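Side-chain contacts in UDP-D-quinovosamine 4-dehydrogenase (Vibrio fischeri, PDB 3NKL), which probably acts as an oxidoreductase and lyase on UDP-linked sugars, this chain being a Rossmann-type, CoA-binding-like domain cut from a longer membrane protein: residues L101-L104 / K108-I111; N21-R24 / E28-P31; K40-T45 / T50-K55. One frame throughout, in Å; residues are numbered along the deposited sequence. Where two conformers were deposited one is given.

Contact 1: L101-L104 / K108-I111; sequences LDDL and KLSI
Lys108 lies beside Asp103 with the two side chains pointing the same way, and its CB and CD skirt the helix end without a salt bridge: Lys108 NZ stays 6.3 Å from Asp103 OD1, because the lysine chain bends near its tip and leads off from the helix. At Leu109 the backbone makes the one direct hydrogen bond of the contact. Leu109 N donates to Asp103 O over 3.0 Å in a nearly straight bond (170° at the hydrogen), arriving tilted from the carbonyl plane. The Leu109 side chain runs alongside that of Asp103, so that Leu109 CD1 lies 3.7 Å from Asp103 CB and also comes near Asp103 OD2. Leu109 O then takes a hydrogen from water 1, 2.8 Å away, whose other hydrogen goes to Leu104 O, joining the two carbonyls. The CB of Ser110 is directed away from the helix, and its OG is hydrogen-bonded to Gly112 N. At Ile111 the apolar contact resumes: CG1, placed beside the backbone N by a chi1 of -68°, meets Leu104 CD2 at 3.7 Å, the two side chains crossing at about a right angle. Leu104 and Leu109 also rest on Pro99, while Ile111 touches helix 14-25. The chain thus turns back at the C-terminal end of helix 101-105, through the Leu109 to Asp103 backbone bond, before strand 115-116 of the Rossmann-type sheet.

Contact 2: N21-R24 / E28-P31; sequences NMLR and EFHP
Leu23 O, near the end of its helix, is reached by two donors, and one of them ties it to Phe29. Water 2 gives a hydrogen to Leu23 O across 3.1 Å and accepts one from Phe29 N, 2.8 Å away, so that a single solvent molecule joins the helix carbonyl to the first residue of the strand. The second donor, Lys4 NZ, makes a weak bond. No direct hydrogen bond spans the two segments; the rest is van der Waals packing, largely apolar. Leu23 points at the strand, its chi1 of -52° aiming CG at Phe29, where the two methyls diverge: CD1 meets Phe29 CB at 4.1 Å, and Leu23 CD2 comes obliquely to Phe29 CD2 at 4.2 Å. Its CB lies 4.2 Å from Pro31 CD, so the leucine touches both Phe29 and Pro31. Over one face of the Phe29 ring, toward its rim, runs CG of the preceding Glu28. Arg24 crosses Pro31 at about a right angle, its CG 4.0 Å from Pro31 CD and its guanidinium NH2 3.8 Å from Pro31 CG; the arginine is poorly ordered, and the outer part of this contact is less certain. The pair belongs to the beta-alpha-beta unit formed by strand 5-10, helix 14-25 and strand 29-35: Leu23 and Pro31 also meet Ile9 on strand 5-10, and Phe29 reaches Lys5 and Val7 of that strand and Leu114 in a loop.

Contact 3: K40-T45 / T50-K55; sequences KKHKTT and TIYRPK. With SO4 (sulfate ion), chain K; SO4 (sulfate ion), chain J.
Ile51 packs into the turn formed by Lys41 to Thr44, and each of its atoms has a partner there. Its CB lies 3.5 Å from Lys41 O; CG2 passes on to Lys41 CB, CG1 runs past Thr44 O, and terminal CD1 reaches Thr44 OG1 at 3.5 Å. That hydroxyl is already committed: it donates to Lys41 O over 2.7 Å, from the same face of the carbonyl as Thr44 N, and these two bonds close a type II turn in which Lys43 takes a positive phi (61°). The backbone of Ile51 is held at both ends, by Ile51 N to Thr44 O (2.9 Å) and by Lys43 N to Ile51 O. From within the turn, a chi1 of 180° swings the His42 ring opposite its backbone N, toward Arg53. There ND1 accepts from Arg53 N at 2.9 Å, the donor tilted from the ring plane, while CE1 meets the edge of the Tyr52 ring. At the far end, NE2 donates to O1 of a sulfate ion (chain J), probably from the crystallisation liquor, at 3.1 Å. Lys43 lays its CG over one ring face and brings its NZ, also hydrogen-bonded to Tyr56 OH, to the same sulfate oxygen. Thr45 and Thr50 form an antiparallel non-hydrogen-bonded pair in the beta hairpin of strands 45-46 and 49-52, which the type II turn precedes; strand 29-35, the other neighbour of 49-52, meets Ile51 through Phe34 and Tyr52 through Ala33.

From the N terminus, contact 2 comes first and closes the short loop from helix 14-25 into strand 29-35. The chain then passes through that strand to contact 3, where residues 50-55 fold back on 40-45, closing the beta hairpin of strands 45-46 and 49-52 beside strand 29-35, where contact 2 ends. Contact 1 is reached much later, after helices 57-64 and 78-89, and closes the turn after helix 101-105. All three are in series, so none nests or crosses another. Contacts 1 and 2 still meet in space, Ile111 packing on Met22, whereas contacts 1 and 3 lie on opposite sides of the chain's centre, and each touches the second subunit.

Contact 1: L101-L104 / K108-I111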
# COMPACT_ATOMS: atom_id res chain seq x y z
N LEU B 101 -2.56 5.91 -8.47
CA LEU B 101 -1.60 6.48 -7.54
C LEU B 101 -1.23 7.93 -7.85
O LEU B 101 -1.24 8.79 -6.98
CB LEU B 101 -0.34 5.61 -7.49
CG LEU B 101 0.33 6.12 -6.21
CD1 LEU B 101 0.33 5.09 -5.08
CD2 LEU B 101 1.65 6.79 -6.45
N ASP B 102 -0.90 8.20 -9.11
CA ASP B 102 -0.36 9.51 -9.46
C ASP B 102 -1.42 10.58 -9.28
O ASP B 102 -1.08 11.74 -9.05
CB ASP B 102 0.19 9.52 -10.89
CG ASP B 102 1.57 8.85 -11.00
OD1 ASP B 102 2.35 8.85 -10.02
OD2 ASP B 102 1.88 8.31 -12.08
N ASP B 103 -2.69 10.20 -9.35
CA ASP B 103 -3.78 11.17 -9.15
C ASP B 103 -4.07 11.37 -7.67
O ASP B 103 -4.71 12.35 -7.29
CB ASP B 103 -5.06 10.76 -9.90
CG ASP B 103 -4.87 10.80 -11.41
OD1 ASP B 103 -4.17 11.73 -11.88
OD2 ASP B 103 -5.37 9.91 -12.12
N LEU B 104 -3.61 10.46 -6.84
CA LEU B 104 -3.78 10.63 -5.40
C LEU B 104 -2.69 11.51 -4.81
O LEU B 104 -2.91 12.21 -3.82
CB LEU B 104 -3.73 9.29 -4.69
CG LEU B 104 -4.87 8.36 -5.06
CD1 LEU B 104 -4.67 7.05 -4.32
CD2 LEU B 104 -6.17 9.03 -4.66
N LYS B 108 -4.96 15.61 -6.72
CA LYS B 108 -5.88 15.94 -7.81
C LYS B 108 -7.24 15.25 -7.61
O LYS B 108 -8.28 15.87 -7.72
CB LYS B 108 -5.31 15.54 -9.16
CG LYS B 108 -6.10 16.11 -10.32
CD LYS B 108 -6.06 15.22 -11.55
CE LYS B 108 -6.13 16.06 -12.81
NZ LYS B 108 -6.90 17.32 -12.58
N LEU B 109 -7.22 13.95 -7.31
CA LEU B 109 -8.46 13.21 -7.12
C LEU B 109 -8.49 12.70 -5.68
O LEU B 109 -7.46 12.42 -5.09
CB LEU B 109 -8.55 12.04 -8.10
CG LEU B 109 -8.55 12.34 -9.60
CD1 LEU B 109 -8.71 11.04 -10.39
CD2 LEU B 109 -9.69 13.33 -9.97
N SER B 110 -9.69 12.56 -5.12
CA SER B 110 -9.85 12.05 -3.76
C SER B 110 -9.95 10.53 -3.77
O SER B 110 -10.46 9.94 -4.72
CB SER B 110 -11.14 12.63 -3.16
OG SER B 110 -11.55 11.89 -2.03
N ILE B 111 -9.48 9.89 -2.70
CA ILE B 111 -9.61 8.45 -2.55
C ILE B 111 -11.08 8.02 -2.59
O ILE B 111 -11.41 6.89 -2.98
CB ILE B 111 -8.94 7.98 -1.24
CG1 ILE B 111 -7.42 8.14 -1.34
CG2 ILE B 111 -9.19 6.50 -0.97
CD1 ILE B 111 -6.68 7.67 -0.11
O HOH W 1 -5.74 12.67 -2.95

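Contact 2: N21-R24 / E28-P31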
# COMPACT_ATOMS: atom_id res chain seq x y z
N ASN B 21 -12.62 4.63 6.08
CA ASN B 21 -13.08 5.79 6.87
C ASN B 21 -13.96 6.73 6.07
O ASN B 21 -14.97 7.23 6.58
CB ASN B 21 -11.90 6.59 7.43
CG ASN B 21 -11.18 5.87 8.54
OD1 ASN B 21 -10.06 6.22 8.89
ND2 ASN B 21 -11.83 4.86 9.10
N MSE B 22 -13.56 7.01 4.84
CA MSE B 22 -14.39 7.74 3.90
C MSE B 22 -15.78 7.13 3.97
O MSE B 22 -16.76 7.80 4.30
CB MSE B 22 -13.83 7.57 2.48
CG MSE B 22 -14.01 8.76 1.56
SE MSE B 22 -12.50 9.96 1.80
CE MSE B 22 -11.07 8.67 1.47
N LEU B 23 -15.86 5.83 3.68
CA LEU B 23 -17.15 5.10 3.62
C LEU B 23 -17.90 5.04 4.95
O LEU B 23 -19.10 5.32 5.02
CB LEU B 23 -16.93 3.67 3.15
CG LEU B 23 -16.14 3.49 1.85
CD1 LEU B 23 -16.15 2.04 1.43
CD2 LEU B 23 -16.70 4.35 0.73
N ARG B 24 -17.19 4.62 6.00
CA ARG B 24 -17.84 4.31 7.27
C ARG B 24 -18.50 5.54 7.88
O ARG B 24 -19.52 5.43 8.55
CB ARG B 24 -16.85 3.71 8.27
CG ARG B 24 -17.23 2.32 8.73
CD ARG B 24 -16.65 2.06 10.10
NE ARG B 24 -15.24 2.42 10.13
CZ ARG B 24 -14.29 1.68 9.58
NH1 ARG B 24 -13.03 2.06 9.64
NH2 ARG B 24 -14.62 0.54 8.98
N GLU B 28 -23.44 5.61 2.24
CA GLU B 28 -23.68 4.83 1.02
C GLU B 28 -23.19 3.37 1.07
O GLU B 28 -23.92 2.44 0.68
CB GLU B 28 -23.11 5.55 -0.20
CG GLU B 28 -22.93 4.64 -1.41
CD GLU B 28 -23.63 5.16 -2.65
OE1 GLU B 28 -23.49 4.53 -3.72
OE2 GLU B 28 -24.32 6.20 -2.54
N PHE B 29 -21.95 3.17 1.52
CA PHE B 29 -21.41 1.82 1.60
C PHE B 29 -21.00 1.48 3.04
O PHE B 29 -20.58 2.36 3.80
CB PHE B 29 -20.17 1.67 0.71
CG PHE B 29 -20.44 1.80 -0.76
CD1 PHE B 29 -21.15 0.83 -1.45
CD2 PHE B 29 -19.95 2.89 -1.47
CE1 PHE B 29 -21.38 0.94 -2.81
CE2 PHE B 29 -20.16 3.00 -2.84
CZ PHE B 29 -20.88 2.02 -3.51
N HIS B 30 -21.08 0.21 3.40
CA HIS B 30 -20.54 -0.24 4.66
C HIS B 30 -19.48 -1.32 4.44
O HIS B 30 -19.80 -2.41 3.95
CB HIS B 30 -21.65 -0.76 5.58
CG HIS B 30 -21.13 -1.44 6.81
ND1 HIS B 30 -20.46 -0.76 7.81
CD2 HIS B 30 -21.18 -2.73 7.20
CE1 HIS B 30 -20.11 -1.61 8.76
NE2 HIS B 30 -20.53 -2.81 8.42
N PRO B 31 -18.22 -1.02 4.78
CA PRO B 31 -17.21 -2.04 4.54
C PRO B 31 -17.34 -3.16 5.58
O PRO B 31 -17.26 -2.89 6.77
CB PRO B 31 -15.88 -1.27 4.70
CG PRO B 31 -16.21 -0.10 5.56
CD PRO B 31 -17.67 0.22 5.36
O HOH W 2 -20.45 5.47 2.23

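Contact 3: K40-T45 / T50-K55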
# COMPACT_ATOMS: atom_id res chain seq x y z
N LYS B 40 0.51 -12.38 5.65
CA LYS B 40 0.87 -11.89 6.98
C LYS B 40 -0.28 -11.13 7.64
O LYS B 40 -0.34 -11.03 8.87
CB LYS B 40 2.11 -10.99 6.91
CG LYS B 40 3.39 -11.71 6.48
CD LYS B 40 4.56 -10.74 6.34
CE LYS B 40 5.82 -11.46 5.87
NZ LYS B 40 6.96 -10.52 5.65
N LYS B 41 -1.20 -10.62 6.83
CA LYS B 41 -2.32 -9.84 7.33
C LYS B 41 -3.60 -10.67 7.53
O LYS B 41 -4.60 -10.16 8.03
CB LYS B 41 -2.62 -8.65 6.40
CG LYS B 41 -1.48 -7.64 6.31
CD LYS B 41 -1.91 -6.37 5.58
CE LYS B 41 -0.77 -5.35 5.60
NZ LYS B 41 -1.17 -4.02 5.07
N HIS B 42 -3.57 -11.93 7.11
CA HIS B 42 -4.77 -12.75 7.17
C HIS B 42 -5.29 -12.86 8.60
O HIS B 42 -4.54 -13.15 9.53
CB HIS B 42 -4.53 -14.13 6.57
CG HIS B 42 -5.74 -15.02 6.61
ND1 HIS B 42 -6.90 -14.74 5.92
CD2 HIS B 42 -5.97 -16.19 7.26
CE1 HIS B 42 -7.79 -15.69 6.14
NE2 HIS B 42 -7.25 -16.58 6.95
N LYS B 43 -6.57 -12.58 8.74
CA LYS B 43 -7.25 -12.60 10.03
C LYS B 43 -6.72 -11.62 11.07
O LYS B 43 -7.02 -11.77 12.25
CB LYS B 43 -7.34 -14.03 10.57
CG LYS B 43 -8.38 -14.86 9.82
CD LYS B 43 -8.43 -16.32 10.29
CE LYS B 43 -9.69 -17.00 9.78
NZ LYS B 43 -9.64 -18.48 9.92
N THR B 44 -5.96 -10.62 10.65
CA THR B 44 -5.67 -9.50 11.55
C THR B 44 -6.84 -8.53 11.48
O THR B 44 -7.75 -8.71 10.68
CB THR B 44 -4.34 -8.79 11.24
OG1 THR B 44 -4.40 -8.20 9.94
CG2 THR B 44 -3.17 -9.78 11.30
N THR B 45 -6.84 -7.50 12.33
CA THR B 45 -7.96 -6.56 12.31
C THR B 45 -7.49 -5.11 12.25
O THR B 45 -6.49 -4.74 12.87
CB THR B 45 -8.87 -6.73 13.53
OG1 THR B 45 -8.34 -5.99 14.63
CG2 THR B 45 -9.00 -8.20 13.91
N THR B 50 -12.05 -7.09 10.13
CA THR B 50 -10.97 -8.04 9.91
C THR B 50 -10.57 -8.18 8.43
O THR B 50 -11.34 -7.85 7.52
CB THR B 50 -11.16 -9.39 10.69
OG1 THR B 50 -11.22 -10.50 9.78
CG2 THR B 50 -12.40 -9.35 11.56
N ILE B 51 -9.33 -8.61 8.23
CA ILE B 51 -8.68 -8.70 6.93
C ILE B 51 -8.53 -10.17 6.56
O ILE B 51 -8.13 -10.97 7.40
CB ILE B 51 -7.26 -8.09 6.98
CG1 ILE B 51 -7.29 -6.62 7.39
CG2 ILE B 51 -6.56 -8.21 5.64
CD1 ILE B 51 -5.91 -6.04 7.62
N TYR B 52 -8.84 -10.54 5.32
CA TYR B 52 -8.78 -11.94 4.91
C TYR B 52 -8.01 -12.11 3.61
O TYR B 52 -8.02 -11.23 2.76
CB TYR B 52 -10.19 -12.53 4.70
CG TYR B 52 -11.09 -12.48 5.91
CD1 TYR B 52 -11.14 -13.54 6.81
CD2 TYR B 52 -11.90 -11.38 6.14
CE1 TYR B 52 -11.97 -13.50 7.91
CE2 TYR B 52 -12.75 -11.34 7.24
CZ TYR B 52 -12.77 -12.40 8.12
OH TYR B 52 -13.59 -12.36 9.22
N ARG B 53 -7.38 -13.27 3.46
CA ARG B 53 -6.72 -13.62 2.21
C ARG B 53 -7.80 -13.84 1.15
O ARG B 53 -8.96 -14.13 1.48
CB ARG B 53 -5.89 -14.89 2.40
CG ARG B 53 -6.74 -16.09 2.83
CD ARG B 53 -6.31 -17.40 2.14
NE ARG B 53 -5.38 -18.19 2.93
CZ ARG B 53 -4.49 -19.04 2.41
NH1 ARG B 53 -3.68 -19.72 3.21
NH2 ARG B 53 -4.40 -19.19 1.10
N PRO B 54 -7.42 -13.69 -0.13
CA PRO B 54 -8.41 -13.69 -1.22
C PRO B 54 -9.16 -15.02 -1.35
O PRO B 54 -10.20 -15.06 -2.00
CB PRO B 54 -7.56 -13.46 -2.47
CG PRO B 54 -6.27 -12.88 -1.98
CD PRO B 54 -6.05 -13.38 -0.59
N LYS B 55 -8.63 -16.09 -0.77
CA LYS B 55 -9.33 -17.37 -0.78
C LYS B 55 -10.69 -17.24 -0.10
O LYS B 55 -11.61 -18.01 -0.37
CB LYS B 55 -8.47 -18.44 -0.08
CG LYS B 55 -9.21 -19.75 0.23
CD LYS B 55 -8.22 -20.77 0.83
CE LYS B 55 -8.91 -22.06 1.29
NZ LYS B 55 -7.95 -23.00 1.96
S SO4 K . -4.98 -17.00 -1.65
O1 SO4 K . -5.75 -16.56 -0.49
O2 SO4 K . -3.88 -16.06 -1.91
O3 SO4 K . -4.42 -18.33 -1.36
O4 SO4 K . -5.84 -17.08 -2.83
S SO4 J . -7.03 -20.43 6.83
O1 SO4 J . -7.70 -19.56 7.79
O2 SO4 J . -6.43 -21.54 7.55
O3 SO4 J . -7.97 -20.95 5.84
O4 SO4 J . -5.98 -19.68 6.14